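Local coordinates for protein VP2 (Primate bocaparvovirus 1, PDB 7L0Y) that self-assembles in sixty copies into the T=1 icosahedral capsid, about 26 nm across, that forms the shell of human bocavirus 1, at residues A[29-34]-A[81-86]; A[77-82]-A[456-461]; A[386-389]-A[393-396]. All coordinates share one frame; numbering follows the deposited sequence.

Contact 1 of 3, residues A[29-34]-A[81-86]; sequences KYVVTK and CHFSPQ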
# COMPACT_ATOMS: atom_id res chain seq x y z
N LYS A 29 73.45 -19.21 40.26
CA LYS A 29 73.25 -17.88 40.82
C LYS A 29 72.95 -17.88 42.31
O LYS A 29 73.03 -16.81 42.93
CB LYS A 29 72.11 -17.16 40.08
CG LYS A 29 72.56 -16.38 38.87
CD LYS A 29 73.07 -17.30 37.78
CE LYS A 29 73.55 -16.51 36.58
NZ LYS A 29 74.08 -17.40 35.51
N TYR A 30 72.63 -19.02 42.90
CA TYR A 30 72.16 -19.03 44.28
C TYR A 30 72.67 -20.24 45.02
O TYR A 30 72.85 -21.32 44.46
CB TYR A 30 70.64 -19.01 44.37
CG TYR A 30 70.04 -17.76 43.80
CD1 TYR A 30 70.04 -16.58 44.51
CD2 TYR A 30 69.43 -17.78 42.55
CE1 TYR A 30 69.49 -15.44 43.99
CE2 TYR A 30 68.88 -16.65 42.03
CZ TYR A 30 68.91 -15.48 42.75
OH TYR A 30 68.35 -14.34 42.22
N VAL A 31 72.90 -20.04 46.31
CA VAL A 31 73.11 -21.12 47.26
C VAL A 31 72.15 -20.89 48.41
O VAL A 31 72.07 -19.78 48.94
CB VAL A 31 74.57 -21.17 47.76
CG1 VAL A 31 74.72 -22.20 48.85
CG2 VAL A 31 75.49 -21.50 46.61
N VAL A 32 71.40 -21.92 48.76
CA VAL A 32 70.48 -21.86 49.89
C VAL A 32 71.03 -22.74 50.98
O VAL A 32 71.31 -23.92 50.75
CB VAL A 32 69.06 -22.29 49.49
CG1 VAL A 32 68.18 -22.31 50.71
CG2 VAL A 32 68.51 -21.36 48.46
N THR A 33 71.22 -22.18 52.17
CA THR A 33 71.62 -22.94 53.33
C THR A 33 70.46 -23.01 54.30
O THR A 33 69.76 -22.01 54.51
CB THR A 33 72.85 -22.32 54.01
OG1 THR A 33 72.60 -20.96 54.35
CG2 THR A 33 74.07 -22.41 53.10
N LYS A 34 70.24 -24.18 54.87
CA LYS A 34 69.19 -24.41 55.86
C LYS A 34 69.83 -25.03 57.08
O LYS A 34 70.59 -25.99 56.96
CB LYS A 34 68.11 -25.33 55.31
CG LYS A 34 67.34 -24.77 54.16
CD LYS A 34 66.27 -25.72 53.71
CE LYS A 34 66.86 -27.03 53.22
NZ LYS A 34 67.70 -26.87 52.00
N CYS A 81 78.42 -21.30 61.16
CA CYS A 81 76.99 -21.40 61.41
C CYS A 81 76.25 -21.93 60.19
O CYS A 81 75.46 -22.87 60.30
CB CYS A 81 76.48 -20.01 61.81
SG CYS A 81 74.72 -19.84 62.08
N HIS A 82 76.47 -21.33 59.04
CA HIS A 82 75.63 -21.54 57.87
C HIS A 82 76.16 -22.55 56.87
O HIS A 82 75.41 -22.95 55.98
CB HIS A 82 75.43 -20.20 57.18
CG HIS A 82 74.94 -19.14 58.11
ND1 HIS A 82 73.67 -19.14 58.63
CD2 HIS A 82 75.57 -18.09 58.67
CE1 HIS A 82 73.53 -18.11 59.44
NE2 HIS A 82 74.67 -17.45 59.48
N PHE A 83 77.40 -22.99 56.98
CA PHE A 83 77.99 -23.85 55.97
C PHE A 83 78.68 -25.03 56.64
O PHE A 83 79.46 -24.85 57.58
CB PHE A 83 79.02 -23.11 55.10
CG PHE A 83 78.43 -22.06 54.23
CD1 PHE A 83 77.89 -22.38 53.00
CD2 PHE A 83 78.42 -20.73 54.62
CE1 PHE A 83 77.35 -21.40 52.20
CE2 PHE A 83 77.89 -19.77 53.82
CZ PHE A 83 77.35 -20.10 52.61
N SER A 84 78.39 -26.22 56.15
CA SER A 84 79.21 -27.35 56.53
C SER A 84 80.58 -27.19 55.90
O SER A 84 80.75 -26.44 54.95
CB SER A 84 78.56 -28.65 56.09
OG SER A 84 78.50 -28.78 54.68
N PRO A 85 81.58 -27.87 56.44
CA PRO A 85 82.90 -27.84 55.79
C PRO A 85 82.85 -28.26 54.34
O PRO A 85 83.59 -27.72 53.51
CB PRO A 85 83.71 -28.81 56.65
CG PRO A 85 83.04 -28.80 57.94
CD PRO A 85 81.61 -28.63 57.70
N GLN A 86 81.99 -29.22 54.00
CA GLN A 86 81.79 -29.60 52.62
C GLN A 86 81.24 -28.45 51.80
O GLN A 86 81.75 -28.13 50.73
CB GLN A 86 80.84 -30.79 52.56
CG GLN A 86 80.55 -31.32 51.19
CD GLN A 86 81.77 -31.89 50.53
OE1 GLN A 86 82.32 -31.30 49.60
NE2 GLN A 86 82.23 -33.02 51.03
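Thr33 meets His82 and Phe83 where strand 30-42 packs against the turn that leads into helix 85-94. Its CB lies 3.3 Å from the carbonyl oxygen His82 O, and from there the side chain forks. A chi1 of 56° tucks OG1 over the main chain, 4.1 Å from His82 CB, where it accepts a hydrogen bond from Trp458 NE1 on the neighbouring strand. The same torsion turns the methyl CG2 away from the carbonyl carbon of Thr33; it lies 3.2 Å from His82 O and 3.5 Å from Phe83 CE1, oblique to the ring. Two residues earlier on the same side of the strand, Val31 CG1 approaches the edge of that ring near its plane, 4.3 Å from Phe83 CE1. No hydrogen bond links the two segments; the contact rests on methyl groups, the Phe83 ring and one backbone carbonyl, all buried. Strand 30-42 is itself tied by backbone hydrogen bonds to strand 446-462, whose Trp458 ring meets Phe83 at about 50°. Beyond Phe83, Ser84 OG caps Asp87 N at the start of helix 85-94, where Trp468 of a neighbouring subunit packs on Ser84 and Pro85.

Contact 2 of 3, residues A[77-82]-A[456-461]; sequences NQYSCH and IVWEVE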
# COMPACT_ATOMS: atom_id res chain seq x y z
N ASN A 77 76.09 -14.81 63.79
CA ASN A 77 77.11 -14.16 62.98
C ASN A 77 78.40 -14.99 62.99
O ASN A 77 79.27 -14.85 63.85
CB ASN A 77 77.35 -12.76 63.51
CG ASN A 77 78.22 -11.93 62.63
OD1 ASN A 77 78.25 -12.12 61.42
ND2 ASN A 77 78.93 -11.00 63.22
N GLN A 78 78.53 -15.80 61.95
CA GLN A 78 79.71 -16.59 61.64
C GLN A 78 79.37 -17.46 60.44
O GLN A 78 78.20 -17.77 60.23
CB GLN A 78 80.14 -17.45 62.84
CG GLN A 78 81.42 -18.20 62.64
CD GLN A 78 81.93 -18.81 63.90
OE1 GLN A 78 81.46 -18.50 64.99
NE2 GLN A 78 82.88 -19.73 63.78
N TYR A 79 80.39 -17.88 59.69
CA TYR A 79 80.12 -18.68 58.51
C TYR A 79 79.94 -20.15 58.85
O TYR A 79 79.13 -20.84 58.23
CB TYR A 79 81.21 -18.49 57.46
CG TYR A 79 81.19 -17.15 56.79
CD1 TYR A 79 80.32 -16.89 55.75
CD2 TYR A 79 82.04 -16.14 57.19
CE1 TYR A 79 80.29 -15.67 55.14
CE2 TYR A 79 82.02 -14.92 56.58
CZ TYR A 79 81.15 -14.69 55.55
OH TYR A 79 81.13 -13.47 54.94
N SER A 80 80.70 -20.66 59.83
CA SER A 80 80.54 -22.04 60.25
C SER A 80 79.11 -22.33 60.69
O SER A 80 78.65 -23.47 60.61
CB SER A 80 81.50 -22.35 61.39
OG SER A 80 82.83 -22.31 60.94
N CYS A 81 78.42 -21.30 61.16
CA CYS A 81 76.99 -21.40 61.41
C CYS A 81 76.25 -21.93 60.19
O CYS A 81 75.46 -22.87 60.30
CB CYS A 81 76.48 -20.01 61.81
SG CYS A 81 74.72 -19.84 62.08
N HIS A 82 76.47 -21.33 59.04
CA HIS A 82 75.63 -21.54 57.87
C HIS A 82 76.16 -22.55 56.87
O HIS A 82 75.41 -22.95 55.98
CB HIS A 82 75.43 -20.20 57.18
CG HIS A 82 74.94 -19.14 58.11
ND1 HIS A 82 73.67 -19.14 58.63
CD2 HIS A 82 75.57 -18.09 58.67
CE1 HIS A 82 73.53 -18.11 59.44
NE2 HIS A 82 74.67 -17.45 59.48
N ILE A 456 69.20 -19.04 54.73
CA ILE A 456 69.77 -17.91 54.02
C ILE A 456 69.85 -18.25 52.55
O ILE A 456 70.31 -19.33 52.18
CB ILE A 456 71.16 -17.53 54.55
CG1 ILE A 456 71.08 -17.07 55.99
CG2 ILE A 456 71.75 -16.41 53.73
CD1 ILE A 456 72.41 -16.79 56.58
N VAL A 457 69.38 -17.34 51.71
CA VAL A 457 69.64 -17.40 50.28
C VAL A 457 70.90 -16.60 50.01
O VAL A 457 70.99 -15.43 50.39
CB VAL A 457 68.45 -16.87 49.47
CG1 VAL A 457 68.79 -16.89 48.00
CG2 VAL A 457 67.23 -17.71 49.73
N TRP A 458 71.87 -17.23 49.37
CA TRP A 458 73.14 -16.59 49.07
C TRP A 458 73.18 -16.30 47.58
O TRP A 458 73.05 -17.22 46.76
CB TRP A 458 74.30 -17.50 49.46
CG TRP A 458 74.38 -17.76 50.91
CD1 TRP A 458 73.75 -18.74 51.60
CD2 TRP A 458 75.18 -17.05 51.86
NE1 TRP A 458 74.08 -18.67 52.92
CE2 TRP A 458 74.96 -17.65 53.11
CE3 TRP A 458 76.06 -15.98 51.77
CZ2 TRP A 458 75.58 -17.20 54.26
CZ3 TRP A 458 76.67 -15.54 52.91
CH2 TRP A 458 76.43 -16.14 54.13
N GLU A 459 73.34 -15.04 47.22
CA GLU A 459 73.60 -14.70 45.83
C GLU A 459 75.05 -14.99 45.53
O GLU A 459 75.95 -14.50 46.21
CB GLU A 459 73.27 -13.23 45.56
CG GLU A 459 73.39 -12.85 44.11
CD GLU A 459 73.04 -11.41 43.87
OE1 GLU A 459 72.69 -10.70 44.84
OE2 GLU A 459 73.12 -10.96 42.70
N VAL A 460 75.29 -15.80 44.51
CA VAL A 460 76.62 -16.34 44.28
C VAL A 460 76.93 -16.22 42.80
O VAL A 460 76.02 -16.12 41.97
CB VAL A 460 76.70 -17.80 44.78
CG1 VAL A 460 76.10 -18.77 43.78
CG2 VAL A 460 78.09 -18.15 45.22
N GLU A 461 78.20 -16.19 42.46
CA GLU A 461 78.53 -16.02 41.05
C GLU A 461 79.79 -16.79 40.74
O GLU A 461 80.76 -16.73 41.50
CB GLU A 461 78.65 -14.52 40.75
CG GLU A 461 78.62 -14.15 39.30
CD GLU A 461 79.97 -13.97 38.71
OE1 GLU A 461 80.87 -13.56 39.45
OE2 GLU A 461 80.13 -14.24 37.51
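Tyr79 and His82 reach across to Trp458 and Ile456 on strand 446-462, a strand of the jelly-roll core that parvovirus capsid proteins share. Strand 446-462 lies between strands 30-42 and 95-118, the place of the second strand in the BIDG sheet of this fold, and the short, weakly bonded turn 79-82 lies against the side chains of Ile456 and Trp458, which point toward it. In sequence order, the segment enters from Asn77, whose ND2 is hydrogen-bonded to Trp397 O, and Tyr79 is the first residue to touch. Chi1 of -71° places its CG anti to the carbonyl carbon, and the ring extends toward the strand, where CE1 arrives at the far corner of the indole, 4.0 Å from Trp458 CH2. The two rings approach at a slant, without stacking, and Trp88 meets the tyrosine as well. A single turn of chain follows, held by the bond from His82 N to Tyr79 O (2.8 Å). Within it Cys81 places SG over one face of the His82 imidazole. His82 itself closes the segment. Its CB comes to the rim of the indole, near the ring plane and 4.2 Å from Trp458 CZ2. At the other end of the side chain NE2 bonds to Phe76 O, which limits rotation of the ring; NE2 carries a proton to make that bond. Ile456 covers the face opposite Cys81 in a CH-pi contact. Its CG1 branch extends toward the turn and brings CD1 to 3.5 Å from the His82 ring centroid, 19° off the ring normal, while its other branch ends in CG2, which lies over one face of the Trp458 indole.

Contact 3 of 3, residues A[386-389]-A[393-396]; sequences DRFP and ENPI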
# COMPACT_ATOMS: atom_id res chain seq x y z
N ASP A 386 93.37 -6.09 48.95
CA ASP A 386 92.25 -7.01 49.05
C ASP A 386 91.87 -7.11 50.52
O ASP A 386 92.65 -6.78 51.39
CB ASP A 386 92.61 -8.38 48.49
CG ASP A 386 92.15 -8.57 47.06
OD1 ASP A 386 91.58 -7.62 46.48
OD2 ASP A 386 92.34 -9.68 46.52
N ARG A 387 90.65 -7.56 50.79
CA ARG A 387 90.17 -7.74 52.16
C ARG A 387 90.83 -8.95 52.80
O ARG A 387 91.31 -9.84 52.11
CB ARG A 387 88.65 -7.92 52.23
CG ARG A 387 87.82 -6.81 51.62
CD ARG A 387 86.43 -6.74 52.22
NE ARG A 387 86.44 -6.21 53.58
CZ ARG A 387 86.00 -6.86 54.65
NH1 ARG A 387 85.47 -8.07 54.54
NH2 ARG A 387 86.07 -6.28 55.84
N PHE A 388 90.86 -8.97 54.13
CA PHE A 388 91.41 -10.10 54.85
C PHE A 388 90.68 -11.37 54.40
O PHE A 388 89.45 -11.41 54.39
CB PHE A 388 91.22 -9.91 56.34
CG PHE A 388 91.65 -11.09 57.15
CD1 PHE A 388 92.99 -11.38 57.32
CD2 PHE A 388 90.71 -11.92 57.73
CE1 PHE A 388 93.39 -12.47 58.05
CE2 PHE A 388 91.10 -13.01 58.47
CZ PHE A 388 92.44 -13.29 58.63
N PRO A 389 91.43 -12.39 54.00
CA PRO A 389 90.78 -13.63 53.55
C PRO A 389 90.01 -14.25 54.70
O PRO A 389 90.57 -14.59 55.73
CB PRO A 389 91.96 -14.51 53.12
CG PRO A 389 93.08 -13.55 52.91
CD PRO A 389 92.90 -12.50 53.93
N GLU A 393 85.38 -19.89 59.84
CA GLU A 393 85.28 -19.57 61.25
C GLU A 393 85.27 -18.07 61.52
O GLU A 393 85.32 -17.67 62.69
CB GLU A 393 86.41 -20.25 62.01
CG GLU A 393 86.24 -21.75 62.07
CD GLU A 393 86.64 -22.44 60.78
OE1 GLU A 393 87.09 -21.72 59.86
OE2 GLU A 393 86.48 -23.67 60.68
N ASN A 394 85.24 -17.25 60.49
CA ASN A 394 85.21 -15.81 60.69
C ASN A 394 83.78 -15.32 60.92
O ASN A 394 82.81 -15.95 60.48
CB ASN A 394 85.80 -15.10 59.48
CG ASN A 394 87.28 -15.32 59.36
OD1 ASN A 394 87.76 -15.87 58.39
ND2 ASN A 394 88.02 -14.84 60.32
N PRO A 395 83.62 -14.22 61.64
CA PRO A 395 82.33 -13.53 61.67
C PRO A 395 81.97 -12.99 60.30
O PRO A 395 82.84 -12.61 59.51
CB PRO A 395 82.57 -12.39 62.66
CG PRO A 395 83.68 -12.87 63.50
CD PRO A 395 84.56 -13.68 62.63
N ILE A 396 80.67 -12.93 60.03
CA ILE A 396 80.21 -12.46 58.73
C ILE A 396 80.19 -10.93 58.70
O ILE A 396 80.89 -10.30 57.91
CB ILE A 396 78.83 -13.05 58.40
CG1 ILE A 396 78.91 -14.57 58.37
CG2 ILE A 396 78.36 -12.54 57.07
CD1 ILE A 396 77.59 -15.23 58.26
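The loop joining strands 384-385 and 397-399 folds back so that Phe388, on its first arm, faces Asn394 on its second. The aromatic side chain extends anti to its backbone N (chi1 175°), which carries the ring toward the returning arm. There Asn394 ND2 comes to the edge of the ring, near its plane, 4.0 Å from Phe388 CE2, and from that position the nitrogen meets ring hydrogens and not the pi cloud. The amide plane stands almost square to the ring, at 84°. On the other branch of the amide, Asn394 OD1 lies 4.1 Å from Pro389 O. Two acceptors cannot bond to each other, and each has a donor elsewhere: Thr391 OG1 serves Asn394 OD1 from within the loop, and Tyr505 OH makes a weak bond to Pro389 O. Around this touch the arms engage other copies of the protein. Arg387 N bonds to Asp404 of one neighbouring subunit, and Glu393 O accepts from Arg247 of another. With no hydrogen bond between the arms and little surface buried, their mutual attraction is probably slight; the bond from Thr391 probably helps set the rotation of the amide, and the partners around the loop supply its polar ties.

Contacts 1 and 2 are nearly one site: their centres lie about 6 Å apart, they share Cys81 and His82, and their strands are neighbours in the sheet, joined for example by the backbone hydrogen bond between Val31 and Trp458. Turn 79-82 thus packs on both strands at once. Contact 3 lies farther off, with its centre about 13 Å from that of contact 2 and 16 Å from that of contact 1. Its second arm reaches the turn through Tyr79 N and Asn394 O, 3.2 Å apart and probably hydrogen-bonded, and through Ile396 CD1, 3.5 Å from His82 CD2. The three contacts therefore run from the barrel sheet into the intersubunit loops.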